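Local atomic coordinates of mersacidin decarboxylase (Bacillus sp., PDB entry 1P3Y), a protein that catalyses the FAD-dependent oxidative decarboxylation of the C-terminal cysteine of the lantibiotic mersacidin to an aminoenethiol, working as a homododecamer. Residues A[36-48]-A[55-67]. Residues are numbered along the deposited sequence; the frame is centred on the assembly and turned at random.
Sequences KEIRVVMTKTAED and VSYFCDHVYSEHG. With FAD (flavin-adenine dinucleotide), chain B.
V40 and V62 pair where strands 37-42 and 61-63 run parallel. V40 N donates to H61 O at 2.8 Å, and M42 N donates to Y63 O at 3.1 Å. Y63 N in turn bonds V40 O. The tight part lies on the face of V40 and V62. There the M42 sulfur SD sits 3.7 Å from V62 CG1. A turn at chi3 (57°) brings M42 CE to V55 CG2, 4.0 Å away, while V40 CG2 meets C59 SG. The face of R39, H61 and Y63 is more polar. The R39 chain crosses the Y63 ring obliquely, CD 3.9 Å from CE1, with ring and guanidinium planes 71° apart. H61 CD2 sits over the centre of one Y63 ring face. W81 makes a cation-pi contact with R39. The solvent side is at exposed D60, which clasps I38 twice: D60 OD1 takes I38 N at 2.9 Å, and D60 N gives to I38 O. H66 is exposed at the far end. T43 is the N-cap of helix 44-49, its OG1 taking a weak bond from A46 N. T43 OG1 and T45 N bind the FAD diphosphate, and K44 CG lies 3.5 Å from adenine N3A. FAD binding at this strand-to-helix turn is typical of Rossmann-like HFCD flavoproteins.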
ATOM      1  N   LYS A  36     -17.829  -6.433 -38.791  1.00 59.26           N
ATOM      2  CA  LYS A  36     -16.784  -7.445 -38.817  1.00 64.65           C
ATOM      3  C   LYS A  36     -16.219  -7.680 -37.423  1.00 66.00           C
ATOM      4  O   LYS A  36     -15.985  -8.817 -37.017  1.00 69.53           O
ATOM      5  CB  LYS A  36     -15.653  -7.016 -39.761  1.00 67.16           C
ATOM      6  CG  LYS A  36     -14.498  -8.029 -39.856  1.00 69.98           C
ATOM      7  CD  LYS A  36     -13.367  -7.547 -40.778  1.00 69.59           C
ATOM      8  N   GLU A  37     -16.009  -6.591 -36.694  1.00 68.61           N
ATOM      9  CA  GLU A  37     -15.459  -6.657 -35.353  1.00 64.69           C
ATOM     10  C   GLU A  37     -15.754  -5.335 -34.629  1.00 62.82           C
ATOM     11  O   GLU A  37     -15.746  -4.260 -35.249  1.00 59.26           O
ATOM     12  CB  GLU A  37     -13.949  -6.909 -35.456  1.00 67.20           C
ATOM     13  CG  GLU A  37     -13.256  -7.261 -34.150  1.00 73.86           C
ATOM     14  CD  GLU A  37     -11.734  -7.376 -34.297  1.00 82.14           C
ATOM     15  OE1 GLU A  37     -11.042  -7.380 -33.240  1.00 78.82           O
ATOM     16  OE2 GLU A  37     -11.240  -7.463 -35.459  1.00 81.82           O
ATOM     17  N   ILE A  38     -16.028  -5.428 -33.328  1.00 60.08           N
ATOM     18  CA  ILE A  38     -16.325  -4.265 -32.496  1.00 54.60           C
ATOM     19  C   ILE A  38     -15.456  -4.207 -31.238  1.00 55.23           C
ATOM     20  O   ILE A  38     -15.384  -5.167 -30.456  1.00 52.14           O
ATOM     21  CB  ILE A  38     -17.769  -4.275 -31.990  1.00 55.51           C
ATOM     22  CG1 ILE A  38     -18.751  -4.473 -33.145  1.00 54.27           C
ATOM     23  CG2 ILE A  38     -18.042  -2.977 -31.230  1.00 56.18           C
ATOM     24  CD1 ILE A  38     -20.219  -4.510 -32.689  1.00 48.78           C
ATOM     25  N   ARG A  39     -14.809  -3.068 -31.037  1.00 54.80           N
ATOM     26  CA  ARG A  39     -13.984  -2.867 -29.853  1.00 52.93           C
ATOM     27  C   ARG A  39     -14.448  -1.607 -29.135  1.00 53.48           C
ATOM     28  O   ARG A  39     -15.161  -0.776 -29.705  1.00 52.87           O
ATOM     29  CB  ARG A  39     -12.509  -2.734 -30.230  1.00 46.57           C
ATOM     30  CG  ARG A  39     -11.883  -4.039 -30.614  1.00 47.70           C
ATOM     31  CD  ARG A  39     -10.456  -3.863 -31.078  1.00 50.92           C
ATOM     32  NE  ARG A  39      -9.911  -5.127 -31.564  1.00 56.72           N
ATOM     33  CZ  ARG A  39      -8.740  -5.257 -32.181  1.00 58.84           C
ATOM     34  NH1 ARG A  39      -7.962  -4.200 -32.402  1.00 57.68           N
ATOM     35  NH2 ARG A  39      -8.354  -6.449 -32.596  1.00 60.95           N
ATOM     36  N   VAL A  40     -14.027  -1.457 -27.888  1.00 49.83           N
ATOM     37  CA  VAL A  40     -14.411  -0.297 -27.114  1.00 45.21           C
ATOM     38  C   VAL A  40     -13.212   0.421 -26.493  1.00 45.79           C
ATOM     39  O   VAL A  40     -12.191  -0.190 -26.189  1.00 43.53           O
ATOM     40  CB  VAL A  40     -15.385  -0.725 -26.002  1.00 41.86           C
ATOM     41  CG1 VAL A  40     -15.616   0.408 -25.009  1.00 41.34           C
ATOM     42  CG2 VAL A  40     -16.693  -1.170 -26.631  1.00 37.43           C
ATOM     43  N   VAL A  41     -13.353   1.734 -26.338  1.00 44.52           N
ATOM     44  CA  VAL A  41     -12.362   2.580 -25.686  1.00 42.27           C
ATOM     45  C   VAL A  41     -13.220   3.405 -24.693  1.00 42.90           C
ATOM     46  O   VAL A  41     -14.230   4.021 -25.075  1.00 43.39           O
ATOM     47  CB  VAL A  41     -11.607   3.499 -26.711  1.00 46.33           C
ATOM     48  CG1 VAL A  41     -12.599   4.422 -27.460  1.00 36.55           C
ATOM     49  CG2 VAL A  41     -10.532   4.326 -25.979  1.00 44.86           C
ATOM     50  N   MET A  42     -12.836   3.400 -23.419  1.00 42.11           N
ATOM     51  CA  MET A  42     -13.601   4.101 -22.376  1.00 36.59           C
ATOM     52  C   MET A  42     -12.869   5.244 -21.679  1.00 34.92           C
ATOM     53  O   MET A  42     -11.651   5.331 -21.704  1.00 38.08           O
ATOM     54  CB  MET A  42     -14.023   3.098 -21.294  1.00 34.82           C
ATOM     55  CG  MET A  42     -14.526   1.736 -21.824  1.00 35.63           C
ATOM     56  SD  MET A  42     -15.093   0.605 -20.491  1.00 38.53           S
ATOM     57  CE  MET A  42     -16.387   1.624 -19.659  1.00 34.50           C
ATOM     58  N   THR A  43     -13.630   6.128 -21.052  1.00 36.30           N
ATOM     59  CA  THR A  43     -13.052   7.214 -20.273  1.00 34.10           C
ATOM     60  C   THR A  43     -13.120   6.692 -18.827  1.00 38.20           C
ATOM     61  O   THR A  43     -13.873   5.748 -18.506  1.00 39.57           O
ATOM     62  CB  THR A  43     -13.901   8.523 -20.320  1.00 37.36           C
ATOM     63  OG1 THR A  43     -15.184   8.290 -19.714  1.00 34.81           O
ATOM     64  CG2 THR A  43     -14.110   8.993 -21.730  1.00 28.39           C
ATOM     65  N   LYS A  44     -12.350   7.331 -17.960  1.00 36.47           N
ATOM     66  CA  LYS A  44     -12.278   6.993 -16.547  1.00 37.58           C
ATOM     67  C   LYS A  44     -13.663   6.968 -15.869  1.00 36.84           C
ATOM     68  O   LYS A  44     -13.991   6.026 -15.137  1.00 35.83           O
ATOM     69  CB  LYS A  44     -11.338   8.006 -15.856  1.00 41.92           C
ATOM     70  CG  LYS A  44     -10.985   7.697 -14.405  1.00 52.34           C
ATOM     71  CD  LYS A  44     -12.010   8.265 -13.415  1.00 59.20           C
ATOM     72  CE  LYS A  44     -11.559   8.074 -11.953  1.00 64.44           C
ATOM     73  NZ  LYS A  44     -11.260   6.624 -11.641  1.00 68.58           N
ATOM     74  N   THR A  45     -14.469   8.002 -16.096  1.00 34.50           N
ATOM     75  CA  THR A  45     -15.797   8.053 -15.482  1.00 35.58           C
ATOM     76  C   THR A  45     -16.677   6.897 -15.934  1.00 35.64           C
ATOM     77  O   THR A  45     -17.411   6.309 -15.128  1.00 36.66           O
ATOM     78  CB  THR A  45     -16.500   9.356 -15.808  1.00 35.73           C
ATOM     79  OG1 THR A  45     -15.610  10.434 -15.527  1.00 36.06           O
ATOM     80  CG2 THR A  45     -17.765   9.511 -14.957  1.00 26.15           C
ATOM     81  N   ALA A  46     -16.603   6.569 -17.225  1.00 39.98           N
ATOM     82  CA  ALA A  46     -17.369   5.441 -17.750  1.00 40.85           C
ATOM     83  C   ALA A  46     -16.971   4.145 -17.003  1.00 42.64           C
ATOM     84  O   ALA A  46     -17.851   3.363 -16.596  1.00 38.73           O
ATOM     85  CB  ALA A  46     -17.126   5.293 -19.241  1.00 39.35           C
ATOM     86  N   GLU A  47     -15.661   3.926 -16.805  1.00 40.25           N
ATOM     87  CA  GLU A  47     -15.205   2.726 -16.099  1.00 40.37           C
ATOM     88  C   GLU A  47     -15.666   2.654 -14.658  1.00 37.70           C
ATOM     89  O   GLU A  47     -15.912   1.551 -14.158  1.00 36.19           O
ATOM     90  CB  GLU A  47     -13.694   2.602 -16.109  1.00 42.73           C
ATOM     91  CG  GLU A  47     -13.154   1.860 -17.277  1.00 51.40           C
ATOM     92  CD  GLU A  47     -11.658   1.627 -17.156  1.00 56.15           C
ATOM     93  OE1 GLU A  47     -11.243   0.700 -16.412  1.00 53.80           O
ATOM     94  OE2 GLU A  47     -10.902   2.390 -17.799  1.00 54.23           O
ATOM     95  N   ASP A  48     -15.764   3.802 -13.983  1.00 31.96           N
ATOM     96  CA  ASP A  48     -16.220   3.801 -12.590  1.00 36.57           C
ATOM     97  C   ASP A  48     -17.680   3.376 -12.523  1.00 35.28           C
ATOM     98  O   ASP A  48     -18.132   2.809 -11.515  1.00 44.11           O
ATOM     99  CB  ASP A  48     -16.094   5.186 -11.930  1.00 39.19           C
ATOM    100  CG  ASP A  48     -14.657   5.618 -11.730  1.00 45.78           C
ATOM    101  OD1 ASP A  48     -13.785   4.726 -11.636  1.00 42.01           O
ATOM    102  OD2 ASP A  48     -14.402   6.851 -11.652  1.00 50.14           O
ATOM    103  N   VAL A  55     -17.757  -4.644 -19.573  1.00 38.37           N
ATOM    104  CA  VAL A  55     -17.986  -4.314 -20.971  1.00 38.46           C
ATOM    105  C   VAL A  55     -17.279  -5.308 -21.927  1.00 40.45           C
ATOM    106  O   VAL A  55     -17.662  -5.447 -23.091  1.00 40.26           O
ATOM    107  CB  VAL A  55     -17.528  -2.834 -21.251  1.00 35.55           C
ATOM    108  CG1 VAL A  55     -17.763  -2.443 -22.733  1.00 29.71           C
ATOM    109  CG2 VAL A  55     -18.270  -1.876 -20.317  1.00 31.32           C
ATOM    110  N   SER A  56     -16.264  -6.016 -21.448  1.00 40.90           N
ATOM    111  CA  SER A  56     -15.560  -6.935 -22.335  1.00 44.61           C
ATOM    112  C   SER A  56     -16.372  -8.191 -22.641  1.00 45.47           C
ATOM    113  O   SER A  56     -16.030  -8.963 -23.539  1.00 46.81           O
ATOM    114  CB  SER A  56     -14.207  -7.331 -21.743  1.00 45.73           C
ATOM    115  OG  SER A  56     -14.371  -8.252 -20.684  1.00 48.68           O
ATOM    116  N   TYR A  57     -17.432  -8.421 -21.882  1.00 46.97           N
ATOM    117  CA  TYR A  57     -18.270  -9.583 -22.152  1.00 52.87           C
ATOM    118  C   TYR A  57     -19.209  -9.307 -23.341  1.00 56.61           C
ATOM    119  O   TYR A  57     -19.891 -10.212 -23.822  1.00 59.23           O
ATOM    120  CB  TYR A  57     -19.125  -9.925 -20.931  1.00 49.57           C
ATOM    121  CG  TYR A  57     -18.334 -10.378 -19.736  1.00 54.39           C
ATOM    122  CD1 TYR A  57     -18.326  -9.635 -18.559  1.00 52.73           C
ATOM    123  CD2 TYR A  57     -17.566 -11.535 -19.784  1.00 53.97           C
ATOM    124  CE1 TYR A  57     -17.567 -10.027 -17.462  1.00 50.86           C
ATOM    125  CE2 TYR A  57     -16.808 -11.936 -18.688  1.00 54.48           C
ATOM    126  CZ  TYR A  57     -16.811 -11.175 -17.530  1.00 51.32           C
ATOM    127  OH  TYR A  57     -16.069 -11.564 -16.434  1.00 56.62           O
ATOM    128  N   PHE A  58     -19.243  -8.060 -23.811  1.00 55.51           N
ATOM    129  CA  PHE A  58     -20.141  -7.678 -24.897  1.00 50.51           C
ATOM    130  C   PHE A  58     -19.451  -7.147 -26.134  1.00 50.84           C
ATOM    131  O   PHE A  58     -20.100  -6.520 -26.979  1.00 56.87           O
ATOM    132  CB  PHE A  58     -21.140  -6.622 -24.402  1.00 46.58           C
ATOM    133  CG  PHE A  58     -21.796  -6.972 -23.099  1.00 47.46           C
ATOM    134  CD1 PHE A  58     -21.521  -6.239 -21.948  1.00 47.77           C
ATOM    135  CD2 PHE A  58     -22.700  -8.028 -23.020  1.00 47.72           C
ATOM    136  CE1 PHE A  58     -22.141  -6.548 -20.733  1.00 51.79           C
ATOM    137  CE2 PHE A  58     -23.334  -8.354 -21.808  1.00 52.27           C
ATOM    138  CZ  PHE A  58     -23.054  -7.611 -20.659  1.00 53.11           C
ATOM    139  N   CYS A  59     -18.147  -7.378 -26.250  1.00 46.17           N
ATOM    140  CA  CYS A  59     -17.415  -6.897 -27.406  1.00 46.14           C
ATOM    141  C   CYS A  59     -16.100  -7.630 -27.492  1.00 48.36           C
ATOM    142  O   CYS A  59     -15.795  -8.444 -26.628  1.00 52.01           O
ATOM    143  CB  CYS A  59     -17.182  -5.391 -27.305  1.00 46.92           C
ATOM    144  SG  CYS A  59     -16.057  -4.921 -25.997  1.00 51.85           S
ATOM    145  N   ASP A  60     -15.306  -7.328 -28.515  1.00 49.97           N
ATOM    146  CA  ASP A  60     -14.039  -8.023 -28.720  1.00 56.62           C
ATOM    147  C   ASP A  60     -12.852  -7.568 -27.885  1.00 61.18           C
ATOM    148  O   ASP A  60     -11.952  -8.362 -27.592  1.00 65.56           O
ATOM    149  CB  ASP A  60     -13.671  -7.975 -30.204  1.00 59.49           C
ATOM    150  CG  ASP A  60     -14.765  -8.558 -31.084  1.00 64.19           C
ATOM    151  OD1 ASP A  60     -15.225  -7.859 -32.017  1.00 70.35           O
ATOM    152  OD2 ASP A  60     -15.178  -9.715 -30.832  1.00 54.26           O
ATOM    153  N   HIS A  61     -12.831  -6.298 -27.504  1.00 59.49           N
ATOM    154  CA  HIS A  61     -11.724  -5.801 -26.708  1.00 54.38           C
ATOM    155  C   HIS A  61     -12.077  -4.438 -26.176  1.00 52.29           C
ATOM    156  O   HIS A  61     -12.769  -3.676 -26.835  1.00 55.11           O
ATOM    157  CB  HIS A  61     -10.456  -5.701 -27.550  1.00 56.24           C
ATOM    158  CG  HIS A  61      -9.238  -5.351 -26.757  1.00 57.50           C
ATOM    159  ND1 HIS A  61      -8.607  -6.253 -25.922  1.00 56.99           N
ATOM    160  CD2 HIS A  61      -8.561  -4.184 -26.634  1.00 58.15           C
ATOM    161  CE1 HIS A  61      -7.594  -5.653 -25.320  1.00 59.69           C
ATOM    162  NE2 HIS A  61      -7.544  -4.397 -25.734  1.00 59.22           N
ATOM    163  N   VAL A  62     -11.580  -4.133 -24.986  1.00 49.76           N
ATOM    164  CA  VAL A  62     -11.849  -2.854 -24.343  1.00 46.09           C
ATOM    165  C   VAL A  62     -10.550  -2.126 -24.024  1.00 46.21           C
ATOM    166  O   VAL A  62      -9.722  -2.625 -23.263  1.00 47.86           O
ATOM    167  CB  VAL A  62     -12.625  -3.065 -23.013  1.00 45.58           C
ATOM    168  CG1 VAL A  62     -12.952  -1.718 -22.362  1.00 33.63           C
ATOM    169  CG2 VAL A  62     -13.873  -3.890 -23.271  1.00 34.73           C
ATOM    170  N   TYR A  63     -10.362  -0.947 -24.599  1.00 47.71           N
ATOM    171  CA  TYR A  63      -9.157  -0.168 -24.322  1.00 44.39           C
ATOM    172  C   TYR A  63      -9.461   0.782 -23.176  1.00 47.66           C
ATOM    173  O   TYR A  63     -10.345   1.639 -23.254  1.00 44.70           O
ATOM    174  CB  TYR A  63      -8.724   0.647 -25.534  1.00 43.30           C
ATOM    175  CG  TYR A  63      -8.345  -0.181 -26.730  1.00 50.91           C
ATOM    176  CD1 TYR A  63      -9.214  -0.324 -27.814  1.00 49.02           C
ATOM    177  CD2 TYR A  63      -7.102  -0.804 -26.799  1.00 53.82           C
ATOM    178  CE1 TYR A  63      -8.851  -1.064 -28.937  1.00 52.65           C
ATOM    179  CE2 TYR A  63      -6.733  -1.545 -27.911  1.00 57.53           C
ATOM    180  CZ  TYR A  63      -7.615  -1.671 -28.977  1.00 57.74           C
ATOM    181  OH  TYR A  63      -7.254  -2.431 -30.062  1.00 65.52           O
ATOM    182  N   SER A  64      -8.709   0.630 -22.101  1.00 54.06           N
ATOM    183  CA  SER A  64      -8.899   1.465 -20.934  1.00 53.21           C
ATOM    184  C   SER A  64      -7.927   2.651 -20.918  1.00 54.30           C
ATOM    185  O   SER A  64      -6.839   2.594 -21.504  1.00 55.48           O
ATOM    186  CB  SER A  64      -8.730   0.600 -19.687  1.00 47.94           C
ATOM    187  OG  SER A  64      -8.807   1.376 -18.517  1.00 55.01           O
ATOM    188  N   GLU A  65      -8.340   3.730 -20.255  1.00 58.76           N
ATOM    189  CA  GLU A  65      -7.534   4.947 -20.122  1.00 62.63           C
ATOM    190  C   GLU A  65      -6.282   4.604 -19.325  1.00 65.61           C
ATOM    191  O   GLU A  65      -5.226   5.211 -19.521  1.00 71.25           O
ATOM    192  CB  GLU A  65      -8.354   6.031 -19.390  1.00 61.19           C
ATOM    193  CG  GLU A  65      -7.680   7.394 -19.220  1.00 62.56           C
ATOM    194  CD  GLU A  65      -7.377   8.082 -20.535  1.00 58.89           C
ATOM    195  OE1 GLU A  65      -8.290   8.204 -21.369  1.00 63.74           O
ATOM    196  OE2 GLU A  65      -6.228   8.512 -20.738  1.00 63.55           O
ATOM    197  N   HIS A  66      -6.426   3.617 -18.437  1.00 68.38           N
ATOM    198  CA  HIS A  66      -5.358   3.137 -17.567  1.00 71.68           C
ATOM    199  C   HIS A  66      -4.375   2.219 -18.295  1.00 75.71           C
ATOM    200  O   HIS A  66      -3.429   1.703 -17.686  1.00 79.58           O
ATOM    201  CB  HIS A  66      -5.966   2.380 -16.386  1.00 72.32           C
ATOM    202  CG  HIS A  66      -7.111   3.093 -15.739  1.00 77.58           C
ATOM    203  ND1 HIS A  66      -7.043   4.415 -15.350  1.00 83.58           N
ATOM    204  CD2 HIS A  66      -8.359   2.673 -15.427  1.00 78.62           C
ATOM    205  CE1 HIS A  66      -8.202   4.778 -14.830  1.00 84.87           C
ATOM    206  NE2 HIS A  66      -9.018   3.740 -14.865  1.00 82.87           N
ATOM    207  N   GLY A  67      -4.598   2.017 -19.592  1.00 76.17           N
ATOM    208  CA  GLY A  67      -3.729   1.150 -20.365  1.00 77.05           C
ATOM    209  C   GLY A  67      -4.005  -0.312 -20.061  1.00 79.71           C
ATOM    210  O   GLY A  67      -5.099  -0.665 -19.618  1.00 76.49           O
TER
HETATM  211  PA  FAD B 259     -13.295  11.763 -17.948  1.00 41.21           P
HETATM  212  O1A FAD B 259     -13.904  10.520 -17.309  1.00 36.06           O
HETATM  213  O2A FAD B 259     -11.969  11.618 -18.672  1.00 41.76           O
HETATM  214  O5B FAD B 259     -13.094  12.962 -16.847  1.00 38.98           O
HETATM  215  C5B FAD B 259     -13.759  12.999 -15.549  1.00 53.32           C
HETATM  216  C4B FAD B 259     -12.867  12.468 -14.434  1.00 60.86           C
HETATM  217  O4B FAD B 259     -11.834  11.657 -14.984  1.00 68.54           O
HETATM  218  C3B FAD B 259     -12.134  13.551 -13.623  1.00 65.50           C
HETATM  219  O3B FAD B 259     -12.619  13.412 -12.292  1.00 61.68           O
HETATM  220  C2B FAD B 259     -10.690  13.231 -13.828  1.00 68.02           C
HETATM  221  O2B FAD B 259      -9.754  13.524 -12.829  1.00 70.50           O
HETATM  222  C1B FAD B 259     -10.695  11.744 -14.171  1.00 74.63           C
HETATM  223  N9A FAD B 259      -9.576  11.163 -14.983  1.00 81.13           N
HETATM  224  C8A FAD B 259      -9.220  11.323 -16.392  1.00 79.84           C
HETATM  225  N7A FAD B 259      -8.153  10.651 -16.764  1.00 82.92           N
HETATM  226  C5A FAD B 259      -7.723   9.976 -15.576  1.00 85.00           C
HETATM  227  C6A FAD B 259      -6.620   9.089 -15.263  1.00 86.25           C
HETATM  228  N6A FAD B 259      -5.726   8.693 -16.185  1.00 87.98           N
HETATM  229  N1A FAD B 259      -6.487   8.619 -13.920  1.00 85.05           N
HETATM  230  C2A FAD B 259      -7.368   8.992 -12.941  1.00 80.08           C
HETATM  231  N3A FAD B 259      -8.488   9.848 -13.156  1.00 80.33           N
HETATM  232  C4A FAD B 259      -8.537  10.287 -14.558  1.00 81.20           C
HETATM  233  N1  FAD B 259     -21.855  14.433 -18.160  1.00 49.30           N
HETATM  234  C2  FAD B 259     -22.522  14.529 -19.375  1.00 49.87           C
HETATM  235  O2  FAD B 259     -22.197  15.413 -20.212  1.00 54.45           O
HETATM  236  N3  FAD B 259     -23.560  13.627 -19.659  1.00 49.53           N
HETATM  237  C4  FAD B 259     -24.020  12.575 -18.778  1.00 49.06           C
HETATM  238  O4  FAD B 259     -24.993  11.807 -19.137  1.00 49.97           O
HETATM  239  C4X FAD B 259     -23.321  12.495 -17.576  1.00 47.69           C
HETATM  240  N5  FAD B 259     -23.722  11.446 -16.677  1.00 49.27           N
HETATM  241  C5X FAD B 259     -23.001  11.320 -15.448  1.00 51.76           C
HETATM  242  C6  FAD B 259     -23.354  10.295 -14.517  1.00 53.93           C
HETATM  243  C7  FAD B 259     -22.669  10.096 -13.248  1.00 57.91           C
HETATM  244  C7M FAD B 259     -23.133   8.937 -12.320  1.00 58.71           C
HETATM  245  C8  FAD B 259     -21.554  11.010 -12.914  1.00 53.26           C
HETATM  246  C8M FAD B 259     -20.744  10.920 -11.637  1.00 57.01           C
HETATM  247  C9  FAD B 259     -21.169  12.035 -13.795  1.00 51.26           C
HETATM  248  C9A FAD B 259     -21.856  12.235 -15.062  1.00 50.76           C
HETATM  249  N10 FAD B 259     -21.546  13.295 -16.085  1.00 46.20           N
HETATM  250  C10 FAD B 259     -22.250  13.417 -17.292  1.00 46.75           C
HETATM  251  C1' FAD B 259     -20.473  14.193 -15.777  1.00 41.00           C
HETATM  252  C2' FAD B 259     -19.159  13.940 -16.423  1.00 41.11           C
HETATM  253  O2' FAD B 259     -18.695  12.583 -15.989  1.00 39.61           O
HETATM  254  C3' FAD B 259     -18.146  14.931 -15.989  1.00 39.82           C
HETATM  255  O3' FAD B 259     -18.295  16.196 -16.668  1.00 40.99           O
HETATM  256  C4' FAD B 259     -16.673  14.478 -16.202  1.00 36.69           C
HETATM  257  O4' FAD B 259     -15.804  15.531 -15.664  1.00 40.28           O
HETATM  258  C5' FAD B 259     -16.274  14.247 -17.639  1.00 34.56           C
HETATM  259  O5' FAD B 259     -16.580  12.903 -18.042  1.00 34.64           O
HETATM  260  P   FAD B 259     -15.895  12.228 -19.293  1.00 39.04           P
HETATM  261  O1P FAD B 259     -16.459  10.876 -19.380  1.00 37.64           O
HETATM  262  O2P FAD B 259     -16.093  13.122 -20.490  1.00 40.41           O
HETATM  263  O3P FAD B 259     -14.310  12.340 -18.997  1.00 42.53           O
HETATM  264  O   HOH W   1     -10.577   7.658 -22.339  1.00 33.25           O